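PDB 4MF9: hemin degrading factor from Pseudomonas aeruginosa, which binds heme and probably takes part in its trafficking and degradation, as a member of the HemS family. Local coordinates for residues 29-34 with 40-45; 35-40 with 82-87; 52-57 with 130-135; 74-79 with 163-168. All coordinates share one frame; numbering follows the deposited sequence.

Contact 1 (29-34 with 40-45); sequences AERPQL and AALLQV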
loop_
_atom_site.group_PDB
_atom_site.type_symbol
_atom_site.label_atom_id
_atom_site.label_comp_id
_atom_site.label_asym_id
_atom_site.label_seq_id
_atom_site.Cartn_x
_atom_site.Cartn_y
_atom_site.Cartn_z
ATOM N N ALA A 29 -27.317 -6.151 -3.124
ATOM C CA ALA A 29 -28.664 -5.640 -3.051
ATOM C C ALA A 29 -29.092 -5.577 -1.631
ATOM O O ALA A 29 -29.860 -4.790 -1.250
ATOM C CB ALA A 29 -29.621 -6.526 -3.802
ATOM N N GLU A 30 -28.726 -6.585 -0.879
ATOM C CA GLU A 30 -29.003 -6.648 0.534
ATOM C C GLU A 30 -28.203 -5.683 1.398
ATOM O O GLU A 30 -28.681 -5.165 2.407
ATOM C CB GLU A 30 -28.904 -8.085 1.045
ATOM C CG GLU A 30 -29.516 -8.279 2.393
ATOM C CD GLU A 30 -29.790 -9.747 2.738
ATOM O OE1 GLU A 30 -29.657 -10.081 3.928
ATOM O OE2 GLU A 30 -30.131 -10.545 1.830
ATOM N N ARG A 31 -26.981 -5.435 0.977
ATOM C CA ARG A 31 -26.001 -4.740 1.749
ATOM C C ARG A 31 -25.165 -3.846 0.865
ATOM O O ARG A 31 -24.072 -4.141 0.608
ATOM C CB ARG A 31 -25.128 -5.751 2.494
ATOM C CG ARG A 31 -25.777 -6.489 3.620
ATOM C CD ARG A 31 -24.729 -6.828 4.631
ATOM N NE ARG A 31 -24.456 -8.237 4.617
ATOM C CZ ARG A 31 -23.473 -8.832 5.297
ATOM N NH1 ARG A 31 -22.660 -8.127 6.073
ATOM N NH2 ARG A 31 -23.322 -10.140 5.203
ATOM N N PRO A 32 -25.723 -2.750 0.397
ATOM C CA PRO A 32 -25.032 -1.903 -0.584
ATOM C C PRO A 32 -23.808 -1.164 -0.030
ATOM O O PRO A 32 -23.081 -0.534 -0.804
ATOM C CB PRO A 32 -26.114 -0.909 -1.010
ATOM C CG PRO A 32 -27.093 -0.881 0.111
ATOM C CD PRO A 32 -27.075 -2.253 0.715
ATOM N N GLN A 33 -23.591 -1.233 1.282
ATOM C CA GLN A 33 -22.386 -0.674 1.900
ATOM C C GLN A 33 -21.184 -1.573 1.644
ATOM O O GLN A 33 -20.033 -1.117 1.610
ATOM C CB GLN A 33 -22.576 -0.501 3.411
ATOM C CG GLN A 33 -22.754 -1.789 4.206
ATOM C CD GLN A 33 -24.214 -2.224 4.319
ATOM O OE1 GLN A 33 -25.048 -1.901 3.466
ATOM N NE2 GLN A 33 -24.527 -2.955 5.385
ATOM N N LEU A 34 -21.467 -2.861 1.479
ATOM C CA LEU A 34 -20.427 -3.862 1.314
ATOM C C LEU A 34 -19.614 -3.554 0.066
ATOM O O LEU A 34 -20.174 -3.335 -1.018
ATOM C CB LEU A 34 -21.061 -5.251 1.221
ATOM C CG LEU A 34 -20.437 -6.384 2.037
ATOM C CD1 LEU A 34 -20.389 -6.023 3.508
ATOM C CD2 LEU A 34 -21.229 -7.661 1.843
ATOM N N ALA A 40 -16.496 -10.364 -1.180
ATOM C CA ALA A 40 -15.735 -11.557 -1.526
ATOM C C ALA A 40 -15.527 -12.452 -0.307
ATOM O O ALA A 40 -15.679 -13.671 -0.391
ATOM C CB ALA A 40 -14.390 -11.178 -2.150
ATOM N N ALA A 41 -15.192 -11.838 0.819
ATOM C CA ALA A 41 -15.023 -12.568 2.055
ATOM C C ALA A 41 -16.298 -13.244 2.524
ATOM O O ALA A 41 -16.272 -14.415 2.857
ATOM C CB ALA A 41 -14.504 -11.651 3.132
ATOM N N LEU A 42 -17.399 -12.526 2.483
ATOM C CA LEU A 42 -18.708 -13.090 2.818
ATOM C C LEU A 42 -19.118 -14.214 1.863
ATOM O O LEU A 42 -19.797 -15.160 2.267
ATOM C CB LEU A 42 -19.789 -12.004 2.831
ATOM C CG LEU A 42 -20.034 -11.203 4.112
ATOM C CD1 LEU A 42 -20.124 -12.130 5.318
ATOM C CD2 LEU A 42 -18.973 -10.131 4.323
ATOM N N LEU A 43 -18.711 -14.117 0.611
ATOM C CA LEU A 43 -18.979 -15.153 -0.387
ATOM C C LEU A 43 -17.934 -16.260 -0.378
ATOM O O LEU A 43 -17.944 -17.159 -1.168
ATOM C CB LEU A 43 -19.135 -14.531 -1.768
ATOM C CG LEU A 43 -20.119 -13.387 -1.876
ATOM C CD1 LEU A 43 -19.909 -12.596 -3.157
ATOM C CD2 LEU A 43 -21.517 -13.953 -1.795
ATOM N N GLN A 44 -17.019 -16.110 0.540
ATOM C CA GLN A 44 -15.972 -17.040 0.716
ATOM C C GLN A 44 -15.070 -17.240 -0.490
ATOM O O GLN A 44 -14.601 -18.287 -0.720
ATOM C CB GLN A 44 -16.592 -18.326 1.217
ATOM C CG GLN A 44 -15.642 -19.460 1.475
ATOM C CD GLN A 44 -15.023 -19.444 2.864
ATOM O OE1 GLN A 44 -14.075 -20.181 3.123
ATOM N NE2 GLN A 44 -15.525 -18.579 3.724
ATOM N N VAL A 45 -14.791 -16.194 -1.212
ATOM C CA VAL A 45 -13.820 -16.210 -2.309
ATOM C C VAL A 45 -12.845 -15.039 -2.215
ATOM O O VAL A 45 -13.025 -14.133 -1.400
ATOM C CB VAL A 45 -14.505 -16.166 -3.700
ATOM C CG1 VAL A 45 -15.394 -17.383 -3.917
ATOM C CG2 VAL A 45 -15.296 -14.873 -3.875
#
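Two consecutive N-terminal helices, 17-30 and 36-42, are joined here by a tight connection, and Arg31 and Leu34 of that connection close against Leu42 on the second helix. The contact is small, 109 Å² summed over both sides, and no polar bond spans it. Arg31 brings its guanidinium up to the leucine: NH2 lies 3.6 Å from Leu42 CG and 3.8 Å from Leu42 CD1, the two side chains crossing at about a right angle. In the arginine, CG lies anti to the carbonyl carbon (chi1 -71°) and the chain bends at chi3, bringing NH2 to the leucine. Leu42 also uses its other branch, CD2, which meets Leu34 CD2 at 4.2 Å. Within its own segment, Leu34 CD2 stands 4.2 Å above the centre of the Arg31 guanidinium, covering one face, so that the three side chains form a compact cluster. What sets Arg31 and Leu34 side by side is a type I beta turn from Arg31 to Leu34, closed by Leu34 N to Arg31 O at 3.0 Å. Leu34 and Leu42 both rest on Leu27 of helix 17-30, which adds a third leucine to the apolar patch. Beyond Leu42, Gln44 takes positive phi in a Schellman motif that ends helix 36-42. The whole is two successive helices joined by a short connection that contains a type I beta turn, closed by side chains at the protein surface.

Contact 2 (35-40 with 82-87); sequences RARDAA and LTRNEH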
loop_
_atom_site.group_PDB
_atom_site.type_symbol
_atom_site.label_atom_id
_atom_site.label_comp_id
_atom_site.label_asym_id
_atom_site.label_seq_id
_atom_site.Cartn_x
_atom_site.Cartn_y
_atom_site.Cartn_z
ATOM N N ARG A 35 -18.307 -3.460 0.241
ATOM C CA ARG A 35 -17.412 -3.306 -0.887
ATOM C C ARG A 35 -16.968 -4.661 -1.460
ATOM O O ARG A 35 -17.098 -5.625 -0.825
ATOM C CB ARG A 35 -16.200 -2.418 -0.597
ATOM C CG ARG A 35 -16.387 -1.175 0.264
ATOM C CD ARG A 35 -16.955 -0.027 -0.523
ATOM N NE ARG A 35 -18.368 -0.251 -0.729
ATOM C CZ ARG A 35 -19.069 0.376 -1.648
ATOM N NH1 ARG A 35 -18.474 1.260 -2.388
ATOM N NH2 ARG A 35 -20.359 0.145 -1.810
ATOM N N ALA A 36 -16.324 -4.660 -2.607
ATOM C CA ALA A 36 -15.940 -5.896 -3.263
ATOM C C ALA A 36 -15.116 -6.777 -2.370
ATOM O O ALA A 36 -15.368 -7.908 -2.233
ATOM C CB ALA A 36 -15.100 -5.579 -4.490
ATOM N N ARG A 37 -14.154 -6.209 -1.708
ATOM C CA ARG A 37 -13.333 -6.973 -0.823
ATOM C C ARG A 37 -14.123 -7.579 0.331
ATOM O O ARG A 37 -13.942 -8.692 0.650
ATOM C CB ARG A 37 -12.175 -6.105 -0.357
ATOM C CG ARG A 37 -11.632 -6.357 0.994
ATOM C CD ARG A 37 -10.901 -5.132 1.477
ATOM N NE ARG A 37 -9.541 -5.487 1.768
ATOM C CZ ARG A 37 -9.160 -6.015 2.894
ATOM N NH1 ARG A 37 -10.047 -6.242 3.820
ATOM N NH2 ARG A 37 -7.913 -6.311 3.102
ATOM N N ASP A 38 -15.012 -6.816 0.936
ATOM C CA ASP A 38 -15.852 -7.348 1.989
ATOM C C ASP A 38 -16.791 -8.435 1.485
ATOM O O ASP A 38 -16.860 -9.489 2.071
ATOM C CB ASP A 38 -16.715 -6.246 2.566
ATOM C CG ASP A 38 -15.926 -5.081 3.088
ATOM O OD1 ASP A 38 -15.388 -5.173 4.148
ATOM O OD2 ASP A 38 -15.861 -4.096 2.431
ATOM N N ALA A 39 -17.444 -8.162 0.363
ATOM C CA ALA A 39 -18.366 -9.129 -0.229
ATOM C C ALA A 39 -17.678 -10.446 -0.569
ATOM O O ALA A 39 -18.213 -11.518 -0.285
ATOM C CB ALA A 39 -19.025 -8.544 -1.456
ATOM N N ALA A 40 -16.496 -10.364 -1.180
ATOM C CA ALA A 40 -15.735 -11.557 -1.526
ATOM C C ALA A 40 -15.527 -12.452 -0.307
ATOM O O ALA A 40 -15.679 -13.671 -0.391
ATOM C CB ALA A 40 -14.390 -11.178 -2.150
ATOM N N LEU A 82 -4.976 3.644 -5.651
ATOM C CA LEU A 82 -5.445 3.106 -4.373
ATOM C C LEU A 82 -4.618 1.901 -3.984
ATOM O O LEU A 82 -4.624 0.881 -4.675
ATOM C CB LEU A 82 -6.924 2.707 -4.443
ATOM C CG LEU A 82 -7.771 2.554 -3.164
ATOM C CD1 LEU A 82 -9.260 2.493 -3.556
ATOM C CD2 LEU A 82 -7.417 1.329 -2.338
ATOM N N THR A 83 -3.911 2.013 -2.863
ATOM C CA THR A 83 -3.126 0.899 -2.345
ATOM C C THR A 83 -3.445 0.747 -0.872
ATOM O O THR A 83 -3.496 1.737 -0.159
ATOM C CB THR A 83 -1.640 1.191 -2.489
ATOM O OG1 THR A 83 -1.345 1.373 -3.877
ATOM C CG2 THR A 83 -0.813 0.061 -1.917
ATOM N N ARG A 84 -3.672 -0.480 -0.417
ATOM C CA ARG A 84 -4.039 -0.696 0.974
ATOM C C ARG A 84 -3.481 -1.997 1.506
ATOM O O ARG A 84 -2.983 -2.842 0.764
ATOM C CB ARG A 84 -5.573 -0.719 1.130
ATOM C CG ARG A 84 -6.211 -1.960 0.502
ATOM C CD ARG A 84 -7.671 -2.112 0.859
ATOM N NE ARG A 84 -7.867 -2.288 2.294
ATOM C CZ ARG A 84 -9.030 -2.105 2.911
ATOM N NH1 ARG A 84 -10.109 -1.744 2.217
ATOM N NH2 ARG A 84 -9.116 -2.282 4.221
ATOM N N ASN A 85 -3.567 -2.145 2.817
ATOM C CA ASN A 85 -3.415 -3.435 3.450
ATOM C C ASN A 85 -4.686 -3.629 4.264
ATOM O O ASN A 85 -5.668 -2.926 4.039
ATOM C CB ASN A 85 -2.151 -3.470 4.313
ATOM C CG ASN A 85 -2.031 -2.251 5.216
ATOM O OD1 ASN A 85 -2.863 -2.043 6.090
ATOM N ND2 ASN A 85 -0.994 -1.444 5.005
ATOM N N GLU A 86 -4.722 -4.520 5.199
ATOM C CA GLU A 86 -5.928 -4.805 5.916
ATOM C C GLU A 86 -6.433 -3.609 6.687
ATOM O O GLU A 86 -7.586 -3.371 6.665
ATOM C CB GLU A 86 -5.771 -6.014 6.789
ATOM C CG GLU A 86 -7.028 -6.446 7.481
ATOM C CD GLU A 86 -8.092 -6.943 6.535
ATOM O OE1 GLU A 86 -9.252 -6.778 6.828
ATOM O OE2 GLU A 86 -7.775 -7.523 5.497
ATOM N N HIS A 87 -5.536 -2.837 7.298
ATOM C CA HIS A 87 -5.979 -1.770 8.209
ATOM C C HIS A 87 -5.791 -0.334 7.755
ATOM O O HIS A 87 -6.173 0.596 8.467
ATOM C CB HIS A 87 -5.345 -1.963 9.585
ATOM C CG HIS A 87 -5.758 -3.238 10.234
ATOM N ND1 HIS A 87 -7.072 -3.504 10.563
ATOM C CD2 HIS A 87 -5.053 -4.345 10.558
ATOM C CE1 HIS A 87 -7.151 -4.714 11.088
ATOM N NE2 HIS A 87 -5.940 -5.242 11.099
#
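Arg37 and Glu86 form a salt bridge in which two guanidinium nitrogens grip the carboxylate end-on. Arg37 NH2 gives the shorter bond, 2.7 Å to Glu86 OE2, while Arg37 NH1 reaches Glu86 OE1 at 3.2 Å; a further bond from NH1 to OE2 is weak. The acceptors lie close to the guanidinium plane, yet both oxygens are approached from above the carboxylate plane, the two flat groups being turned 51° apart, so this is not the coplanar form of the pair. Glu86 reaches the arginine with CG anti to its backbone N and the chain then bent at chi2.

A second arginine lies over the first. The guanidinium groups of Arg37 and Arg84 stack with centres 3.9 Å apart and planes 14° from parallel, Arg37 NE standing over the centre of the Arg84 group and Arg37 CD 3.6 Å from Arg84 NH1. Like charges are brought close, and the carboxylate of Glu86 probably offsets part of the cost. The orientation of the Arg84 group is fixed by two bonds near its own plane: NE to Asn85 O at 2.9 Å, nearly straight at 173°, and NH2 to Glu86 O at 3.1 Å. Asn85 in turn makes an Asx turn through OD1 to His87 N, and its ND2 bonds to Ile333 O and Gly267 O.

Helix 36-42 thus meets the end of strand 78-84 where the chain turns into strand 88-93, with Arg37 also touching Glu47 of helix 47-52 and Arg84 touching Val89 of strand 88-93.

Contact 3 (52-57 with 130-135); sequences ASRVGI and IAEETA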
loop_
_atom_site.group_PDB
_atom_site.type_symbol
_atom_site.label_atom_id
_atom_site.label_comp_id
_atom_site.label_asym_id
_atom_site.label_seq_id
_atom_site.Cartn_x
_atom_site.Cartn_y
_atom_site.Cartn_z
ATOM N N ALA A 52 -13.088 -11.434 -11.543
ATOM C CA ALA A 52 -13.107 -12.275 -12.736
ATOM C C ALA A 52 -14.522 -12.758 -13.060
ATOM O O ALA A 52 -14.832 -13.032 -14.210
ATOM C CB ALA A 52 -12.161 -13.448 -12.586
ATOM N N SER A 53 -15.390 -12.856 -12.058
ATOM C CA SER A 53 -16.778 -13.241 -12.340
ATOM C C SER A 53 -17.502 -12.144 -13.126
ATOM O O SER A 53 -18.598 -12.367 -13.651
ATOM C CB SER A 53 -17.537 -13.550 -11.049
ATOM O OG SER A 53 -18.021 -12.365 -10.458
ATOM N N ARG A 54 -16.921 -10.951 -13.159
ATOM C CA ARG A 54 -17.399 -9.806 -13.902
ATOM C C ARG A 54 -17.059 -9.778 -15.401
ATOM O O ARG A 54 -17.592 -9.005 -16.125
ATOM C CB ARG A 54 -16.904 -8.494 -13.251
ATOM C CG ARG A 54 -17.348 -8.286 -11.812
ATOM C CD ARG A 54 -16.873 -6.999 -11.186
ATOM N NE ARG A 54 -17.438 -5.836 -11.814
ATOM C CZ ARG A 54 -17.581 -4.679 -11.200
ATOM N NH1 ARG A 54 -17.148 -4.556 -9.968
ATOM N NH2 ARG A 54 -18.158 -3.674 -11.780
ATOM N N VAL A 55 -16.120 -10.597 -15.816
ATOM C CA VAL A 55 -15.634 -10.530 -17.192
ATOM C C VAL A 55 -16.743 -10.906 -18.173
ATOM O O VAL A 55 -17.454 -11.890 -17.971
ATOM C CB VAL A 55 -14.404 -11.418 -17.404
ATOM C CG1 VAL A 55 -13.977 -11.402 -18.862
ATOM C CG2 VAL A 55 -13.263 -10.942 -16.518
ATOM N N GLY A 56 -16.906 -10.101 -19.217
ATOM C CA GLY A 56 -17.987 -10.310 -20.167
ATOM C C GLY A 56 -19.249 -9.596 -19.729
ATOM O O GLY A 56 -20.210 -9.512 -20.486
ATOM N N ILE A 57 -19.258 -9.074 -18.515
ATOM C CA ILE A 57 -20.328 -8.240 -18.062
ATOM C C ILE A 57 -19.967 -6.762 -18.025
ATOM O O ILE A 57 -20.450 -6.004 -18.833
ATOM C CB ILE A 57 -20.857 -8.721 -16.726
ATOM C CG1 ILE A 57 -21.411 -10.106 -16.858
ATOM C CG2 ILE A 57 -21.924 -7.815 -16.149
ATOM C CD1 ILE A 57 -21.610 -10.786 -15.557
ATOM N N ILE A 130 -12.111 -2.533 -15.461
ATOM C CA ILE A 130 -13.503 -2.504 -15.111
ATOM C C ILE A 130 -14.183 -1.217 -15.632
ATOM O O ILE A 130 -13.669 -0.158 -15.486
ATOM C CB ILE A 130 -13.665 -2.650 -13.597
ATOM C CG1 ILE A 130 -13.030 -3.946 -13.114
ATOM C CG2 ILE A 130 -15.103 -2.586 -13.177
ATOM C CD1 ILE A 130 -13.212 -4.239 -11.662
ATOM N N ALA A 131 -15.343 -1.339 -16.250
ATOM C CA ALA A 131 -16.120 -0.164 -16.627
ATOM C C ALA A 131 -17.520 -0.322 -16.048
ATOM O O ALA A 131 -18.417 -0.867 -16.703
ATOM C CB ALA A 131 -16.169 -0.019 -18.152
ATOM N N GLU A 132 -17.722 0.167 -14.850
ATOM C CA GLU A 132 -18.857 -0.121 -14.039
ATOM C C GLU A 132 -19.988 0.898 -14.244
ATOM O O GLU A 132 -19.770 2.018 -14.016
ATOM C CB GLU A 132 -18.463 -0.123 -12.570
ATOM C CG GLU A 132 -19.610 -0.547 -11.704
ATOM C CD GLU A 132 -19.243 -1.059 -10.346
ATOM O OE1 GLU A 132 -20.160 -1.389 -9.637
ATOM O OE2 GLU A 132 -18.093 -1.135 -9.987
ATOM N N GLU A 133 -21.165 0.478 -14.652
ATOM C CA GLU A 133 -22.293 1.382 -14.842
ATOM C C GLU A 133 -22.635 2.078 -13.539
ATOM O O GLU A 133 -22.800 1.445 -12.580
ATOM C CB GLU A 133 -23.521 0.548 -15.234
ATOM C CG GLU A 133 -23.932 0.729 -16.677
ATOM C CD GLU A 133 -24.858 -0.362 -17.260
ATOM O OE1 GLU A 133 -25.103 -0.265 -18.477
ATOM O OE2 GLU A 133 -25.320 -1.282 -16.549
ATOM N N THR A 134 -22.652 3.390 -13.538
ATOM C CA THR A 134 -23.285 4.242 -12.514
ATOM C C THR A 134 -24.672 4.704 -12.986
ATOM O O THR A 134 -25.035 4.434 -14.129
ATOM C CB THR A 134 -22.395 5.445 -12.102
ATOM O OG1 THR A 134 -22.159 6.328 -13.190
ATOM C CG2 THR A 134 -21.081 4.952 -11.626
ATOM N N ALA A 135 -25.344 5.531 -12.212
ATOM C CA ALA A 135 -26.714 5.957 -12.509
ATOM C C ALA A 135 -26.737 6.638 -13.805
ATOM O O ALA A 135 -27.605 6.464 -14.568
ATOM C CB ALA A 135 -27.217 6.912 -11.460
#
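Arg54 and Glu132 meet in a salt bridge, with Arg54 NH2 donating to Glu132 OE2 at 3.1 Å and an N-H...O angle of 167°. From the donor's side the geometry is regular, since the acceptor lies close to the guanidinium plane. From the acceptor's side it is not: the nitrogen stands well above the carboxylate plane, which is turned 84° against the guanidinium. Glu132 brings its oxygens there with CG anti to the backbone N (chi1 -175°) and an extended chain beyond, running past Arg54 NH2 so that its CG is 3.4 Å from that nitrogen.

The same nitrogen has its stronger partner in Asp58 OD2, a second salt bridge, so NH2 is shared between two carboxylates. Arg54 NE, too, is hydrogen-bonded to a residue adjoining one of the segments. Glu132 OE1 makes a long, weak ion pair with Arg28 on helix 17-30. An apolar group covers one face of the guanidinium: Ile130 CG2 lies 3.5 Å above the plane, displaced toward its rim, and is also 3.5 Å from Arg54 NH2. The arginine itself projects from a type I beta turn, Ala52 to Val55, closed by a 3.2 Å bond from Val55 N to Ala52 O, and it touches Trp24 of helix 17-30.

Arg54 is buried against an isoleucine, and its positive charge is probably balanced by the carboxylates of Glu132 and Asp58, which it would in turn help to keep ionised.

Contact 4 (74-79 with 163-168); sequences GELGPI and VRAWEP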
loop_
_atom_site.group_PDB
_atom_site.type_symbol
_atom_site.label_atom_id
_atom_site.label_comp_id
_atom_site.label_asym_id
_atom_site.label_seq_id
_atom_site.Cartn_x
_atom_site.Cartn_y
_atom_site.Cartn_z
ATOM N N GLY A 74 -0.225 6.259 -17.958
ATOM C CA GLY A 74 0.056 7.680 -18.071
ATOM C C GLY A 74 -0.793 8.363 -19.130
ATOM O O GLY A 74 -0.949 9.584 -19.123
ATOM N N GLU A 75 -1.337 7.587 -20.039
ATOM C CA GLU A 75 -2.178 8.072 -21.107
ATOM C C GLU A 75 -3.496 8.625 -20.547
ATOM O O GLU A 75 -4.155 9.363 -21.156
ATOM C CB GLU A 75 -2.380 6.962 -22.143
ATOM C CG GLU A 75 -1.144 6.639 -22.997
ATOM C CD GLU A 75 -1.136 5.263 -23.692
ATOM O OE1 GLU A 75 -2.135 4.558 -23.711
ATOM O OE2 GLU A 75 -0.081 4.871 -24.221
ATOM N N LEU A 76 -3.834 8.198 -19.348
ATOM C CA LEU A 76 -5.131 8.492 -18.753
ATOM C C LEU A 76 -5.215 9.844 -18.052
ATOM O O LEU A 76 -6.285 10.226 -17.587
ATOM C CB LEU A 76 -5.513 7.386 -17.768
ATOM C CG LEU A 76 -5.576 5.996 -18.397
ATOM C CD1 LEU A 76 -5.703 4.925 -17.332
ATOM C CD2 LEU A 76 -6.732 5.905 -19.382
ATOM N N GLY A 77 -4.102 10.568 -17.974
ATOM C CA GLY A 77 -4.091 11.832 -17.254
ATOM C C GLY A 77 -4.218 11.625 -15.758
ATOM O O GLY A 77 -3.882 10.557 -15.252
ATOM N N PRO A 78 -4.691 12.648 -15.040
ATOM C CA PRO A 78 -4.841 12.533 -13.586
ATOM C C PRO A 78 -5.782 11.403 -13.201
ATOM O O PRO A 78 -6.930 11.361 -13.657
ATOM C CB PRO A 78 -5.450 13.885 -13.187
ATOM C CG PRO A 78 -4.985 14.821 -14.249
ATOM C CD PRO A 78 -4.984 14.011 -15.519
ATOM N N ILE A 79 -5.290 10.499 -12.361
ATOM C CA ILE A 79 -6.092 9.404 -11.847
ATOM C C ILE A 79 -6.075 9.410 -10.330
ATOM O O ILE A 79 -5.495 10.306 -9.695
ATOM C CB ILE A 79 -5.551 8.044 -12.336
ATOM C CG1 ILE A 79 -4.020 8.022 -12.306
ATOM C CG2 ILE A 79 -6.055 7.743 -13.749
ATOM C CD1 ILE A 79 -3.411 7.566 -10.961
ATOM N N VAL A 163 -10.752 10.450 -20.707
ATOM C CA VAL A 163 -11.607 9.312 -20.924
ATOM C C VAL A 163 -11.384 8.676 -22.279
ATOM O O VAL A 163 -11.578 7.534 -22.434
ATOM C CB VAL A 163 -13.082 9.659 -20.659
ATOM C CG1 VAL A 163 -13.939 8.426 -20.609
ATOM C CG2 VAL A 163 -13.205 10.437 -19.362
ATOM N N ARG A 164 -10.968 9.436 -23.244
ATOM C CA ARG A 164 -10.770 8.879 -24.546
ATOM C C ARG A 164 -9.533 7.965 -24.691
ATOM O O ARG A 164 -9.366 7.338 -25.680
ATOM C CB ARG A 164 -10.860 9.943 -25.625
ATOM C CG ARG A 164 -9.835 10.995 -25.496
ATOM C CD ARG A 164 -10.450 12.284 -24.950
ATOM N NE ARG A 164 -11.296 12.909 -25.934
ATOM C CZ ARG A 164 -10.937 13.903 -26.727
ATOM N NH1 ARG A 164 -9.724 14.449 -26.652
ATOM N NH2 ARG A 164 -11.811 14.351 -27.611
ATOM N N ALA A 165 -8.694 7.913 -23.681
ATOM C CA ALA A 165 -7.541 7.028 -23.707
ATOM C C ALA A 165 -7.974 5.629 -23.297
ATOM O O ALA A 165 -7.314 4.645 -23.624
ATOM C CB ALA A 165 -6.449 7.559 -22.777
ATOM N N TRP A 166 -9.105 5.552 -22.594
ATOM C CA TRP A 166 -9.588 4.297 -22.006
ATOM C C TRP A 166 -9.736 3.121 -22.986
ATOM O O TRP A 166 -9.051 2.111 -22.859
ATOM C CB TRP A 166 -10.906 4.535 -21.263
ATOM C CG TRP A 166 -11.491 3.289 -20.664
ATOM C CD1 TRP A 166 -12.566 2.577 -21.129
ATOM C CD2 TRP A 166 -11.036 2.605 -19.489
ATOM N NE1 TRP A 166 -12.807 1.497 -20.311
ATOM C CE2 TRP A 166 -11.876 1.487 -19.303
ATOM C CE3 TRP A 166 -9.993 2.826 -18.580
ATOM C CZ2 TRP A 166 -11.713 0.596 -18.235
ATOM C CZ3 TRP A 166 -9.835 1.945 -17.518
ATOM C CH2 TRP A 166 -10.689 0.843 -17.359
ATOM N N GLU A 167 -10.562 3.278 -24.008
ATOM C CA GLU A 167 -10.815 2.152 -24.861
ATOM C C GLU A 167 -9.639 1.635 -25.657
ATOM O O GLU A 167 -9.424 0.475 -25.712
ATOM C CB GLU A 167 -12.038 2.357 -25.707
ATOM C CG GLU A 167 -12.896 1.106 -25.795
ATOM C CD GLU A 167 -13.544 0.682 -24.495
ATOM O OE1 GLU A 167 -13.208 -0.403 -23.987
ATOM O OE2 GLU A 167 -14.410 1.419 -23.987
ATOM N N PRO A 168 -8.859 2.515 -26.221
ATOM C CA PRO A 168 -7.665 2.039 -26.929
ATOM C C PRO A 168 -6.681 1.344 -25.998
ATOM O O PRO A 168 -6.013 0.391 -26.413
ATOM C CB PRO A 168 -7.040 3.333 -27.452
ATOM C CG PRO A 168 -8.186 4.258 -27.614
ATOM C CD PRO A 168 -9.084 3.956 -26.448
HETATM O O HOH W 1 -4.760 4.937 -24.782
#
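Ala165 makes the central contact: its CB approaches Glu75 O at 3.3 Å and Leu76 CD2 at 3.8 Å, touching the backbone of one residue and the side chain of the next. Leu76 presents CD2 alone, which also comes within 4.0 Å of Trp166 N. With CG anti to the carbonyl carbon (chi1 -58°), CD2 faces Ala165. Of the Glu75 side chain, CB comes nearest, 4.2 Å from Ala165 CB. The backbones come close as well, with Leu76 CA and Ala165 CA 5.7 Å apart, a spacing that the small alanine side chain permits.

A water forms the polar link. It donates to Glu75 OE1 at 2.9 Å and to Ala165 O at 2.8 Å, so the carboxylate and the main-chain carbonyl are bridged without touching. Glu75 OE1 is also in a salt bridge with Arg172 on helix 166-173, which directs the acidic end toward that helix.

Behind this first shell, the CB of Trp166 points away from the other segment, and the indole packs on Leu157 of strand 151-157 and Ile142 of strand 138-146 and makes a cation-pi contact with Arg140. Leu76 rests on Leu157 too, so both segments share one strand as a floor, and a backbone bond joins Leu76 to Asp162. The arrangement is that of a 3-10 turn leading into strand 78-84, packed beside the start of a helix on the antiparallel sheet that includes strands 78-84, 138-146 and 151-157, within the N-terminal HemS/ChuX family region.

Overall arrangement
Contacts 1 and 2 share Ala40 and helix 36-42, and they touch where Leu34 CD2 packs 3.8 Å from Ala39 CA. Contacts 3 and 4 also meet, Ile130 O lying 3.5 Å from Trp166 CZ2, so the end of strand 124-133 touches the indole of Trp166. Contacts 2 and 4 use opposite ends of strand 78-84, with centres 24 Å apart, while contacts 1 and 4 lie 30 Å apart between centres. Contacts 2, 3 and 4 all reach the same antiparallel sheet. Contact 2 approaches the ligand most closely, without touching it: the side chain of Asn85 is about 12 Å from the bound heme and from the side chain of Arg228, a heme-binding residue; the others lie away from that pocket.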